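Local coordinates for protein PT26-6P (Thermococcus sp., PDB 2WB7) that is of unknown function but is encoded by a mobile extrachromosomal element of a euryarchaeon, and combines immunoglobulin-like domains with a helical domain, at residues W103-N108 and L124-K129; M439-A444 and R496-G501; K26-L31 and I267-A272. All blocks are in the same frame, centred on the assembly; numbering follows the deposited sequence.

Contact 1: W103-N108 and L124-K129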
ATOM      1  N   TRP A 103      -0.874  14.463  20.597  1.00 53.88           N
ATOM      2  CA  TRP A 103       0.027  15.221  19.735  1.00 53.11           C
ATOM      3  C   TRP A 103      -0.119  16.720  19.913  1.00 53.30           C
ATOM      4  O   TRP A 103       0.349  17.500  19.082  1.00 53.17           O
ATOM      5  CB  TRP A 103      -0.196  14.833  18.274  1.00 52.74           C
ATOM      6  CG  TRP A 103      -0.097  13.370  18.089  1.00 50.17           C
ATOM      7  CD1 TRP A 103      -1.014  12.543  17.509  1.00 48.20           C
ATOM      8  CD2 TRP A 103       0.973  12.543  18.530  1.00 48.12           C
ATOM      9  NE1 TRP A 103      -0.569  11.247  17.555  1.00 48.07           N
ATOM     10  CE2 TRP A 103       0.652  11.219  18.176  1.00 47.65           C
ATOM     11  CE3 TRP A 103       2.181  12.796  19.189  1.00 47.56           C
ATOM     12  CZ2 TRP A 103       1.497  10.141  18.456  1.00 46.99           C
ATOM     13  CZ3 TRP A 103       3.025  11.724  19.469  1.00 47.35           C
ATOM     14  CH2 TRP A 103       2.676  10.413  19.101  1.00 46.96           C
ATOM     15  N   THR A 104      -0.774  17.108  21.005  1.00 53.43           N
ATOM     16  CA  THR A 104      -0.926  18.510  21.373  1.00 53.40           C
ATOM     17  C   THR A 104       0.290  19.315  20.956  1.00 53.11           C
ATOM     18  O   THR A 104       1.428  18.928  21.227  1.00 53.20           O
ATOM     19  CB  THR A 104      -1.131  18.670  22.891  1.00 53.49           C
ATOM     20  OG1 THR A 104      -2.023  17.653  23.369  1.00 54.54           O
ATOM     21  CG2 THR A 104      -1.717  20.029  23.199  1.00 53.64           C
ATOM     22  N   ARG A 105       0.041  20.430  20.280  1.00 52.68           N
ATOM     23  CA  ARG A 105       1.107  21.305  19.824  1.00 52.28           C
ATOM     24  C   ARG A 105       0.826  22.656  20.434  1.00 52.45           C
ATOM     25  O   ARG A 105      -0.318  23.109  20.424  1.00 52.52           O
ATOM     26  CB  ARG A 105       1.073  21.420  18.299  1.00 52.03           C
ATOM     27  CG  ARG A 105       2.423  21.624  17.632  1.00 51.13           C
ATOM     28  CD  ARG A 105       3.055  22.935  18.039  1.00 49.27           C
ATOM     29  NE  ARG A 105       4.143  23.311  17.153  1.00 48.20           N
ATOM     30  CZ  ARG A 105       4.927  24.364  17.345  1.00 47.27           C
ATOM     31  NH1 ARG A 105       4.736  25.148  18.396  1.00 46.78           N
ATOM     32  NH2 ARG A 105       5.898  24.635  16.488  1.00 45.72           N
ATOM     33  N   VAL A 106       1.853  23.307  20.966  1.00 52.48           N
ATOM     34  CA  VAL A 106       1.654  24.625  21.547  1.00 52.82           C
ATOM     35  C   VAL A 106       2.626  25.671  21.012  1.00 53.31           C
ATOM     36  O   VAL A 106       3.846  25.480  21.041  1.00 53.39           O
ATOM     37  CB  VAL A 106       1.735  24.574  23.085  1.00 52.68           C
ATOM     38  CG1 VAL A 106       2.097  25.941  23.642  1.00 52.90           C
ATOM     39  CG2 VAL A 106       0.411  24.068  23.665  1.00 52.08           C
ATOM     40  N   TRP A 107       2.067  26.772  20.511  1.00 53.82           N
ATOM     41  CA  TRP A 107       2.841  27.962  20.167  1.00 54.18           C
ATOM     42  C   TRP A 107       2.691  28.958  21.320  1.00 54.71           C
ATOM     43  O   TRP A 107       1.570  29.398  21.636  1.00 54.75           O
ATOM     44  CB  TRP A 107       2.322  28.589  18.872  1.00 53.92           C
ATOM     45  CG  TRP A 107       2.480  27.743  17.623  1.00 54.03           C
ATOM     46  CD1 TRP A 107       3.542  27.749  16.758  1.00 53.37           C
ATOM     47  CD2 TRP A 107       1.534  26.802  17.084  1.00 53.99           C
ATOM     48  NE1 TRP A 107       3.322  26.861  15.733  1.00 53.49           N
ATOM     49  CE2 TRP A 107       2.100  26.266  15.910  1.00 53.60           C
ATOM     50  CE3 TRP A 107       0.273  26.349  17.490  1.00 53.87           C
ATOM     51  CZ2 TRP A 107       1.450  25.310  15.136  1.00 53.40           C
ATOM     52  CZ3 TRP A 107      -0.368  25.397  16.724  1.00 53.37           C
ATOM     53  CH2 TRP A 107       0.218  24.891  15.558  1.00 53.79           C
ATOM     54  N   ASN A 108       3.798  29.297  21.975  1.00 55.15           N
ATOM     55  CA  ASN A 108       3.722  30.266  23.052  1.00 55.70           C
ATOM     56  C   ASN A 108       4.001  31.672  22.544  1.00 56.10           C
ATOM     57  O   ASN A 108       4.424  31.853  21.398  1.00 55.75           O
ATOM     58  CB  ASN A 108       4.628  29.895  24.223  1.00 55.67           C
ATOM     59  CG  ASN A 108       6.099  29.904  23.855  1.00 56.13           C
ATOM     60  OD1 ASN A 108       6.517  30.524  22.874  1.00 56.05           O
ATOM     61  ND2 ASN A 108       6.902  29.218  24.662  1.00 56.41           N
ATOM     62  N   LEU A 124      -0.399  29.172  10.649  1.00 45.74           N
ATOM     63  CA  LEU A 124       0.341  28.204  11.447  1.00 45.09           C
ATOM     64  C   LEU A 124       0.331  26.818  10.797  1.00 44.73           C
ATOM     65  O   LEU A 124      -0.706  26.350  10.306  1.00 44.22           O
ATOM     66  CB  LEU A 124      -0.262  28.119  12.847  1.00 45.07           C
ATOM     67  CG  LEU A 124      -0.140  29.346  13.748  1.00 44.33           C
ATOM     68  CD1 LEU A 124      -1.035  29.148  14.960  1.00 43.43           C
ATOM     69  CD2 LEU A 124       1.310  29.586  14.179  1.00 43.53           C
ATOM     70  N   VAL A 125       1.482  26.154  10.803  1.00 44.46           N
ATOM     71  CA  VAL A 125       1.556  24.817  10.221  1.00 44.41           C
ATOM     72  C   VAL A 125       2.034  23.786  11.230  1.00 44.15           C
ATOM     73  O   VAL A 125       3.019  24.000  11.948  1.00 44.04           O
ATOM     74  CB  VAL A 125       2.431  24.778   8.952  1.00 44.44           C
ATOM     75  CG1 VAL A 125       2.531  23.383   8.439  1.00 44.56           C
ATOM     76  CG2 VAL A 125       1.819  25.671   7.877  1.00 45.73           C
ATOM     77  N   THR A 126       1.317  22.670  11.291  1.00 43.82           N
ATOM     78  CA  THR A 126       1.701  21.579  12.165  1.00 43.77           C
ATOM     79  C   THR A 126       1.439  20.208  11.520  1.00 43.75           C
ATOM     80  O   THR A 126       0.912  20.108  10.412  1.00 43.85           O
ATOM     81  CB  THR A 126       1.017  21.697  13.550  1.00 43.56           C
ATOM     82  OG1 THR A 126       1.722  20.885  14.497  1.00 44.31           O
ATOM     83  CG2 THR A 126      -0.421  21.247  13.484  1.00 43.11           C
ATOM     84  N   VAL A 127       1.848  19.150  12.206  1.00 43.91           N
ATOM     85  CA  VAL A 127       1.642  17.798  11.724  1.00 43.69           C
ATOM     86  C   VAL A 127       0.813  17.073  12.751  1.00 43.66           C
ATOM     87  O   VAL A 127       1.061  17.205  13.941  1.00 43.55           O
ATOM     88  CB  VAL A 127       2.970  17.059  11.588  1.00 43.67           C
ATOM     89  CG1 VAL A 127       2.756  15.711  10.917  1.00 43.50           C
ATOM     90  CG2 VAL A 127       3.972  17.907  10.810  1.00 43.13           C
HETATM   91  N   MSE A 128      -0.175  16.315  12.301  1.00 43.97           N
HETATM   92  CA  MSE A 128      -1.030  15.571  13.231  1.00 44.48           C
HETATM   93  C   MSE A 128      -1.194  14.084  12.853  1.00 44.61           C
HETATM   94  O   MSE A 128      -0.681  13.611  11.831  1.00 44.87           O
HETATM   95  CB  MSE A 128      -2.400  16.248  13.360  1.00 44.42           C
HETATM   96  CG  MSE A 128      -2.347  17.655  13.985  1.00 45.66           C
HETATM   97 SE   MSE A 128      -2.158  17.729  15.959  1.00 47.31          SE
HETATM   98  CE  MSE A 128      -0.802  19.109  16.034  1.00 46.53           C
ATOM     99  N   LYS A 129      -1.917  13.351  13.689  1.00 44.41           N
ATOM    100  CA  LYS A 129      -2.152  11.940  13.447  1.00 43.76           C
ATOM    101  C   LYS A 129      -3.278  11.396  14.332  1.00 43.88           C
ATOM    102  O   LYS A 129      -3.335  11.678  15.535  1.00 43.87           O
ATOM    103  CB  LYS A 129      -0.861  11.168  13.691  1.00 43.49           C
ATOM    104  CG  LYS A 129      -0.945   9.697  13.344  1.00 42.86           C
ATOM    105  CD  LYS A 129       0.255   8.918  13.873  1.00 41.69           C
ATOM    106  CE  LYS A 129       0.070   7.432  13.602  1.00 41.28           C
ATOM    107  NZ  LYS A 129       0.981   6.595  14.413  1.00 40.03           N
TER
HETATM  108  O   HOH W   1       4.134  22.574  14.395  1.00 29.07           O
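The indole of Trp107 meets Leu124 nearly tip to tip. CD2 of Leu124 stands 3.7 Å from the centroid of the five-membered ring of Trp107, only 9° off its normal, a CH-pi contact over the face. On the opposite face lies the guanidinium of Arg105, so a branched aliphatic and a flat cation cover the two sides of the ring, while the carbonyl of Val125 sits in plane at its edge. Thr126 crosses obliquely, its CB 3.9 Å from CH2 of Trp107. A water takes N-H from Arg105 NE and the hydroxyl hydrogen of Thr126 OG1, and donates to Val125 O at 3.0 Å, bridging a buried Arg105 and Thr126 to the carbonyl of Val125. Further along, selenomethionine Met128, bent at chi2 and chi3, swings its CE to 3.7 Å from CB of Arg105, a flexible filler where the backbones draw closer. At that end Lys129 O lies in plane at the edge of the Trp103 ring, 3.2 Å from CD1. Arg365 bonds both Trp103 O and Val127 O through NH1, fixing this end. No direct hydrogen bond joins the strands, whose axes over these segments run nearly antiparallel (166°) and approach to 8.6 Å: 104-108 pairs with 85-96, and 120-129 with 66-75. Two sheets meeting through inward-facing side chains are characteristic of the beta-sandwich of an immunoglobulin-like domain.

Contact 2: M439-A444 and R496-G501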
HETATM    1  N   MSE A 439     -15.453 -30.945   3.932  1.00 42.16           N
HETATM    2  CA  MSE A 439     -15.286 -29.866   4.913  1.00 41.77           C
HETATM    3  C   MSE A 439     -16.192 -28.691   4.599  1.00 42.68           C
HETATM    4  O   MSE A 439     -16.027 -27.617   5.158  1.00 42.87           O
HETATM    5  CB  MSE A 439     -13.855 -29.339   4.917  1.00 40.95           C
HETATM    6  CG  MSE A 439     -12.812 -30.380   4.982  1.00 37.71           C
HETATM    7 SE   MSE A 439     -12.728 -31.059   6.756  0.50 30.20          SE
HETATM    8  CE  MSE A 439     -12.496 -29.395   7.698  1.00 32.34           C
ATOM      9  N   ASN A 440     -17.132 -28.873   3.686  1.00 43.69           N
ATOM     10  CA  ASN A 440     -18.020 -27.771   3.329  1.00 44.67           C
ATOM     11  C   ASN A 440     -17.247 -26.445   3.179  1.00 44.70           C
ATOM     12  O   ASN A 440     -17.607 -25.432   3.762  1.00 44.87           O
ATOM     13  CB  ASN A 440     -19.139 -27.632   4.374  1.00 44.74           C
ATOM     14  CG  ASN A 440     -20.236 -26.672   3.940  1.00 46.39           C
ATOM     15  OD1 ASN A 440     -20.464 -26.450   2.736  1.00 47.14           O
ATOM     16  ND2 ASN A 440     -20.922 -26.084   4.923  1.00 48.10           N
ATOM     17  N   ASN A 441     -16.174 -26.473   2.401  1.00 45.14           N
ATOM     18  CA  ASN A 441     -15.400 -25.282   2.068  1.00 45.35           C
ATOM     19  C   ASN A 441     -15.782 -24.790   0.675  1.00 46.12           C
ATOM     20  O   ASN A 441     -15.341 -25.356  -0.330  1.00 45.99           O
ATOM     21  CB  ASN A 441     -13.922 -25.628   2.114  1.00 44.95           C
ATOM     22  CG  ASN A 441     -13.040 -24.435   1.906  1.00 44.50           C
ATOM     23  OD1 ASN A 441     -13.250 -23.627   0.993  1.00 44.66           O
ATOM     24  ND2 ASN A 441     -12.027 -24.317   2.748  1.00 43.41           N
ATOM     25  N   GLU A 442     -16.603 -23.746   0.613  1.00 47.02           N
ATOM     26  CA  GLU A 442     -17.181 -23.335  -0.658  1.00 48.58           C
ATOM     27  C   GLU A 442     -16.107 -23.005  -1.688  1.00 48.35           C
ATOM     28  O   GLU A 442     -16.209 -23.430  -2.844  1.00 48.76           O
ATOM     29  CB  GLU A 442     -18.144 -22.155  -0.490  1.00 49.22           C
ATOM     30  CG  GLU A 442     -19.001 -22.216   0.799  1.00 54.27           C
ATOM     31  CD  GLU A 442     -20.286 -23.071   0.677  1.00 59.79           C
ATOM     32  OE1 GLU A 442     -21.185 -22.691  -0.124  1.00 61.19           O
ATOM     33  OE2 GLU A 442     -20.406 -24.099   1.412  1.00 61.70           O
ATOM     34  N   ASN A 443     -15.077 -22.264  -1.280  1.00 47.95           N
ATOM     35  CA  ASN A 443     -14.063 -21.797  -2.235  1.00 47.37           C
ATOM     36  C   ASN A 443     -13.233 -22.938  -2.797  1.00 46.76           C
ATOM     37  O   ASN A 443     -13.036 -23.034  -4.008  1.00 46.53           O
ATOM     38  CB  ASN A 443     -13.131 -20.765  -1.611  1.00 47.65           C
ATOM     39  CG  ASN A 443     -13.872 -19.708  -0.833  1.00 48.69           C
ATOM     40  OD1 ASN A 443     -13.995 -18.572  -1.281  1.00 48.87           O
ATOM     41  ND2 ASN A 443     -14.381 -20.082   0.343  1.00 49.95           N
ATOM     42  N   ALA A 444     -12.741 -23.798  -1.911  1.00 45.92           N
ATOM     43  CA  ALA A 444     -11.989 -24.957  -2.345  1.00 45.25           C
ATOM     44  C   ALA A 444     -12.837 -25.735  -3.346  1.00 45.13           C
ATOM     45  O   ALA A 444     -12.362 -26.126  -4.398  1.00 45.35           O
ATOM     46  CB  ALA A 444     -11.603 -25.817  -1.163  1.00 45.00           C
ATOM     47  N   ARG A 496      -5.964 -26.252  -2.584  1.00 32.06           N
ATOM     48  CA  ARG A 496      -5.093 -26.757  -1.528  1.00 33.21           C
ATOM     49  C   ARG A 496      -4.832 -25.712  -0.448  1.00 33.56           C
ATOM     50  O   ARG A 496      -4.833 -26.020   0.746  1.00 33.99           O
ATOM     51  CB  ARG A 496      -3.771 -27.245  -2.120  1.00 33.53           C
ATOM     52  CG  ARG A 496      -2.777 -27.803  -1.093  1.00 35.09           C
ATOM     53  CD  ARG A 496      -1.432 -28.236  -1.722  1.00 38.55           C
ATOM     54  NE  ARG A 496      -0.739 -27.139  -2.406  1.00 41.93           N
ATOM     55  CZ  ARG A 496       0.210 -26.382  -1.854  1.00 42.89           C
ATOM     56  NH1 ARG A 496       0.595 -26.610  -0.602  1.00 41.76           N
ATOM     57  NH2 ARG A 496       0.768 -25.395  -2.559  1.00 42.76           N
ATOM     58  N   LYS A 497      -4.625 -24.471  -0.872  1.00 33.86           N
ATOM     59  CA  LYS A 497      -4.448 -23.372   0.057  1.00 33.71           C
ATOM     60  C   LYS A 497      -5.739 -23.050   0.792  1.00 34.17           C
ATOM     61  O   LYS A 497      -5.734 -22.885   2.009  1.00 33.95           O
ATOM     62  CB  LYS A 497      -3.925 -22.149  -0.683  1.00 33.83           C
ATOM     63  CG  LYS A 497      -2.430 -22.217  -0.907  1.00 33.34           C
ATOM     64  CD  LYS A 497      -1.973 -21.446  -2.107  1.00 31.66           C
ATOM     65  CE  LYS A 497      -0.473 -21.632  -2.270  1.00 32.39           C
ATOM     66  NZ  LYS A 497       0.077 -20.746  -3.328  1.00 32.92           N
ATOM     67  N   ALA A 498      -6.847 -22.964   0.060  1.00 34.66           N
ATOM     68  CA  ALA A 498      -8.141 -22.704   0.688  1.00 35.27           C
ATOM     69  C   ALA A 498      -8.404 -23.715   1.804  1.00 35.96           C
ATOM     70  O   ALA A 498      -8.664 -23.341   2.941  1.00 36.62           O
ATOM     71  CB  ALA A 498      -9.245 -22.732  -0.331  1.00 34.95           C
ATOM     72  N   LEU A 499      -8.301 -24.999   1.489  1.00 36.62           N
ATOM     73  CA  LEU A 499      -8.492 -26.058   2.479  1.00 37.23           C
ATOM     74  C   LEU A 499      -7.594 -26.017   3.714  1.00 37.88           C
ATOM     75  O   LEU A 499      -7.946 -26.599   4.728  1.00 38.18           O
ATOM     76  CB  LEU A 499      -8.311 -27.423   1.827  1.00 37.27           C
ATOM     77  CG  LEU A 499      -9.421 -27.884   0.897  1.00 37.35           C
ATOM     78  CD1 LEU A 499      -8.966 -29.164   0.202  1.00 36.71           C
ATOM     79  CD2 LEU A 499     -10.730 -28.081   1.684  1.00 36.70           C
ATOM     80  N   ASN A 500      -6.429 -25.377   3.642  1.00 38.55           N
ATOM     81  CA  ASN A 500      -5.512 -25.403   4.786  1.00 39.18           C
ATOM     82  C   ASN A 500      -5.228 -24.083   5.460  1.00 39.60           C
ATOM     83  O   ASN A 500      -4.194 -23.937   6.109  1.00 39.79           O
ATOM     84  CB  ASN A 500      -4.190 -26.050   4.422  1.00 39.28           C
ATOM     85  CG  ASN A 500      -4.362 -27.465   3.980  1.00 40.34           C
ATOM     86  OD1 ASN A 500      -4.943 -27.715   2.926  1.00 40.64           O
ATOM     87  ND2 ASN A 500      -3.882 -28.415   4.792  1.00 40.17           N
ATOM     88  N   GLY A 501      -6.136 -23.128   5.320  1.00 39.88           N
ATOM     89  CA  GLY A 501      -6.043 -21.915   6.110  1.00 40.45           C
ATOM     90  C   GLY A 501      -5.309 -20.753   5.475  1.00 40.95           C
ATOM     91  O   GLY A 501      -4.859 -19.847   6.174  1.00 41.57           O
TER
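Two alanines and a leucine make the close part of this contact, where the start of helix 442-465 meets the end of helix 471-499. CB of Ala444 lies 4.0 Å from CB of Ala498 and 3.6 Å from CG of Leu499, and the small side chains let the backbones approach to 5.4 Å between the CA atoms of Ala444 and Ala498. Leu499, with CG anti to its carbonyl carbon (chi1 -72°), turns its CD2 branch alongside Ala444 and on to CB of Asn441, 4.0 Å away. Asn441 works at the border. Its CG is anti to the backbone N, which brings OD1 back over the first turn to accept from Ala444 N at 3.0 Å, an almost straight N-cap bond (171°) approached from above the carbonyl plane. Its ND2 rests 3.5 Å from Ala498 O, a neighbourly packing distance rather than a hydrogen bond. Short, polar asparagine suits this place, since it serves the helix start and still fits against the other helix.

Away from this patch the contact loosens: Met439, Asn440 and Glu442 are exposed. Asn440, at positive phi, is the C-prime residue of the Schellman motif that closes helix 408-438, and Gly501, also at positive phi, follows the end of the other helix. Among its neighbours, Leu499 also packs on Leu432 of helix 408-438, Ala498 touches Ala506 of helix 503-523, and beyond the helix end Asn500 reaches Leu351 of strand 350-364.

Contact 3: K26-L31 and I267-A272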
ATOM      1  N   LYS A  26       9.854   4.585 -11.160  1.00 39.48           N
ATOM      2  CA  LYS A  26       8.625   4.896 -11.889  1.00 40.42           C
ATOM      3  C   LYS A  26       7.385   4.557 -11.087  1.00 40.60           C
ATOM      4  O   LYS A  26       6.483   5.378 -10.962  1.00 40.73           O
ATOM      5  CB  LYS A  26       8.577   4.111 -13.199  1.00 41.01           C
ATOM      6  CG  LYS A  26       9.301   4.764 -14.328  1.00 43.69           C
ATOM      7  CD  LYS A  26       8.481   5.942 -14.778  1.00 48.89           C
ATOM      8  CE  LYS A  26       7.125   5.460 -15.220  1.00 50.49           C
ATOM      9  NZ  LYS A  26       7.314   4.457 -16.292  1.00 51.31           N
ATOM     10  N   ALA A  27       7.340   3.334 -10.561  1.00 40.88           N
ATOM     11  CA  ALA A  27       6.188   2.862  -9.826  1.00 40.94           C
ATOM     12  C   ALA A  27       5.969   3.769  -8.632  1.00 41.27           C
ATOM     13  O   ALA A  27       4.839   4.174  -8.340  1.00 41.10           O
ATOM     14  CB  ALA A  27       6.416   1.440  -9.380  1.00 41.22           C
ATOM     15  N   ALA A  28       7.063   4.076  -7.939  1.00 41.68           N
ATOM     16  CA  ALA A  28       7.038   4.976  -6.790  1.00 42.13           C
ATOM     17  C   ALA A  28       6.393   6.303  -7.187  1.00 42.83           C
ATOM     18  O   ALA A  28       5.416   6.745  -6.582  1.00 42.19           O
ATOM     19  CB  ALA A  28       8.442   5.214  -6.300  1.00 42.06           C
ATOM     20  N   ALA A  29       6.964   6.934  -8.211  1.00 43.77           N
ATOM     21  CA  ALA A  29       6.436   8.179  -8.750  1.00 44.50           C
ATOM     22  C   ALA A  29       4.953   8.047  -9.068  1.00 45.56           C
ATOM     23  O   ALA A  29       4.130   8.880  -8.681  1.00 45.69           O
ATOM     24  CB  ALA A  29       7.191   8.556  -9.987  1.00 44.21           C
ATOM     25  N   GLU A  30       4.604   7.002  -9.801  1.00 46.90           N
ATOM     26  CA  GLU A  30       3.211   6.803 -10.174  1.00 48.06           C
ATOM     27  C   GLU A  30       2.315   6.698  -8.949  1.00 48.51           C
ATOM     28  O   GLU A  30       1.242   7.287  -8.904  1.00 48.90           O
ATOM     29  CB  GLU A  30       3.065   5.560 -11.045  1.00 48.13           C
ATOM     30  CG  GLU A  30       1.628   5.183 -11.305  1.00 49.94           C
ATOM     31  CD  GLU A  30       1.496   3.824 -11.976  1.00 52.12           C
ATOM     32  OE1 GLU A  30       2.541   3.249 -12.365  1.00 52.32           O
ATOM     33  OE2 GLU A  30       0.349   3.335 -12.109  1.00 52.57           O
ATOM     34  N   LEU A  31       2.751   5.926  -7.959  1.00 49.37           N
ATOM     35  CA  LEU A  31       1.956   5.696  -6.753  1.00 49.62           C
ATOM     36  C   LEU A  31       1.815   6.969  -5.933  1.00 49.97           C
ATOM     37  O   LEU A  31       0.741   7.264  -5.414  1.00 49.82           O
ATOM     38  CB  LEU A  31       2.589   4.602  -5.891  1.00 49.70           C
ATOM     39  CG  LEU A  31       1.608   3.944  -4.924  1.00 49.89           C
ATOM     40  CD1 LEU A  31       0.487   3.333  -5.728  1.00 50.81           C
ATOM     41  CD2 LEU A  31       2.285   2.875  -4.105  1.00 48.96           C
ATOM     42  N   ILE A 267       6.281   5.102   0.997  1.00 34.93           N
ATOM     43  CA  ILE A 267       5.800   3.929   0.282  1.00 34.72           C
ATOM     44  C   ILE A 267       6.885   2.883   0.117  1.00 34.29           C
ATOM     45  O   ILE A 267       8.078   3.160   0.261  1.00 34.35           O
ATOM     46  CB  ILE A 267       5.248   4.286  -1.107  1.00 34.77           C
ATOM     47  CG1 ILE A 267       6.386   4.441  -2.116  1.00 36.33           C
ATOM     48  CG2 ILE A 267       4.454   5.569  -1.053  1.00 35.24           C
ATOM     49  CD1 ILE A 267       5.938   5.000  -3.462  1.00 38.34           C
ATOM     50  N   ILE A 268       6.456   1.663  -0.156  1.00 33.75           N
ATOM     51  CA  ILE A 268       7.372   0.594  -0.465  1.00 33.23           C
ATOM     52  C   ILE A 268       7.012   0.036  -1.831  1.00 33.29           C
ATOM     53  O   ILE A 268       5.853  -0.338  -2.078  1.00 33.58           O
ATOM     54  CB  ILE A 268       7.301  -0.517   0.578  1.00 33.12           C
ATOM     55  CG1 ILE A 268       7.768   0.003   1.936  1.00 32.99           C
ATOM     56  CG2 ILE A 268       8.130  -1.715   0.137  1.00 32.25           C
ATOM     57  CD1 ILE A 268       7.805  -1.081   3.014  1.00 33.42           C
ATOM     58  N   ILE A 269       7.990  -0.003  -2.731  1.00 32.63           N
ATOM     59  CA  ILE A 269       7.787  -0.673  -4.009  1.00 32.24           C
ATOM     60  C   ILE A 269       8.493  -2.023  -3.949  1.00 32.24           C
ATOM     61  O   ILE A 269       9.608  -2.122  -3.408  1.00 32.26           O
ATOM     62  CB  ILE A 269       8.324   0.150  -5.193  1.00 32.09           C
ATOM     63  CG1 ILE A 269       7.482   1.405  -5.385  1.00 31.69           C
ATOM     64  CG2 ILE A 269       8.289  -0.676  -6.457  1.00 31.91           C
ATOM     65  CD1 ILE A 269       5.994   1.135  -5.365  1.00 31.56           C
ATOM     66  N   THR A 270       7.846  -3.065  -4.467  1.00 31.96           N
ATOM     67  CA  THR A 270       8.453  -4.395  -4.474  1.00 31.64           C
ATOM     68  C   THR A 270       8.758  -4.842  -5.885  1.00 31.34           C
ATOM     69  O   THR A 270       7.879  -4.859  -6.746  1.00 32.14           O
ATOM     70  CB  THR A 270       7.533  -5.480  -3.856  1.00 31.99           C
ATOM     71  OG1 THR A 270       7.277  -5.199  -2.471  1.00 32.61           O
ATOM     72  CG2 THR A 270       8.209  -6.822  -3.950  1.00 31.10           C
ATOM     73  N   ALA A 271      10.006  -5.206  -6.133  1.00 30.71           N
ATOM     74  CA  ALA A 271      10.330  -5.941  -7.335  1.00 29.90           C
ATOM     75  C   ALA A 271      10.856  -7.294  -6.884  1.00 29.84           C
ATOM     76  O   ALA A 271      11.602  -7.380  -5.908  1.00 29.54           O
ATOM     77  CB  ALA A 271      11.356  -5.211  -8.140  1.00 29.53           C
ATOM     78  N   ALA A 272      10.456  -8.356  -7.577  1.00 29.71           N
ATOM     79  CA  ALA A 272      10.934  -9.685  -7.229  1.00 29.67           C
ATOM     80  C   ALA A 272      11.098 -10.553  -8.480  1.00 29.93           C
ATOM     81  O   ALA A 272      10.826 -10.089  -9.587  1.00 29.44           O
ATOM     82  CB  ALA A 272       9.988 -10.320  -6.244  1.00 28.87           C
TER
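Neither segment brings a ring or other flat side chain into this contact, so no face or edge is used; aliphatic branches of the strand meet two alanines and a leucine of a helix. Ile267 and Ile269, two apart in the strand, point to the helix. CG1 of Ile267 takes the crowded position between backbone N and carbonyl carbon (chi1 81°), and with chi2 anti it drives CD1 straight to the backbone of Ala28, 3.5 Å from its CA, with CB of Leu31 at 4.2 Å. In Ile269 CG1 is anti to the carbonyl carbon and lies 4.0 Å from CB of Ala28; the bend at chi2 (-47°) then turns CD1 to 4.0 Å from CB of Ala27. Alanine suits these places because a methyl leaves room for the isoleucine tips. Helix 21-34 thus packs on one face of the eight-stranded antiparallel sheet of the second immunoglobulin-like domain, the axes of 26-31 and 267-272 crossing at 142°. Ile268 points away and packs on Leu375 and Ala377 of strand 370-379. Ala27 extends the apolar patch to Leu254, and Leu31 to Tyr259, both on strand 253-261. CD2 of Leu31 lies 4.3 Å from CD1 of Ile269.

Contacts 1 and 3 are buried, whereas contact 2 is only partly so. Each joins different elements: contact 1 two strands of facing sheets, contact 2 two helix ends, contact 3 a helix and a strand from distant parts of the sequence. Their chemistry follows. Contact 3 is purely aliphatic, as suits a helix laid on a sheet near the middle of the chain. Contact 1 mixes aromatic, cationic and water-mediated links inside a sandwich, and contact 2 combines small apolar side chains with a helix cap beside solvent. Contacts 1 and 2, on opposite sides of the chain's centre, have centres about 50 Å apart; those of contacts 1 and 3 are about 31 Å apart.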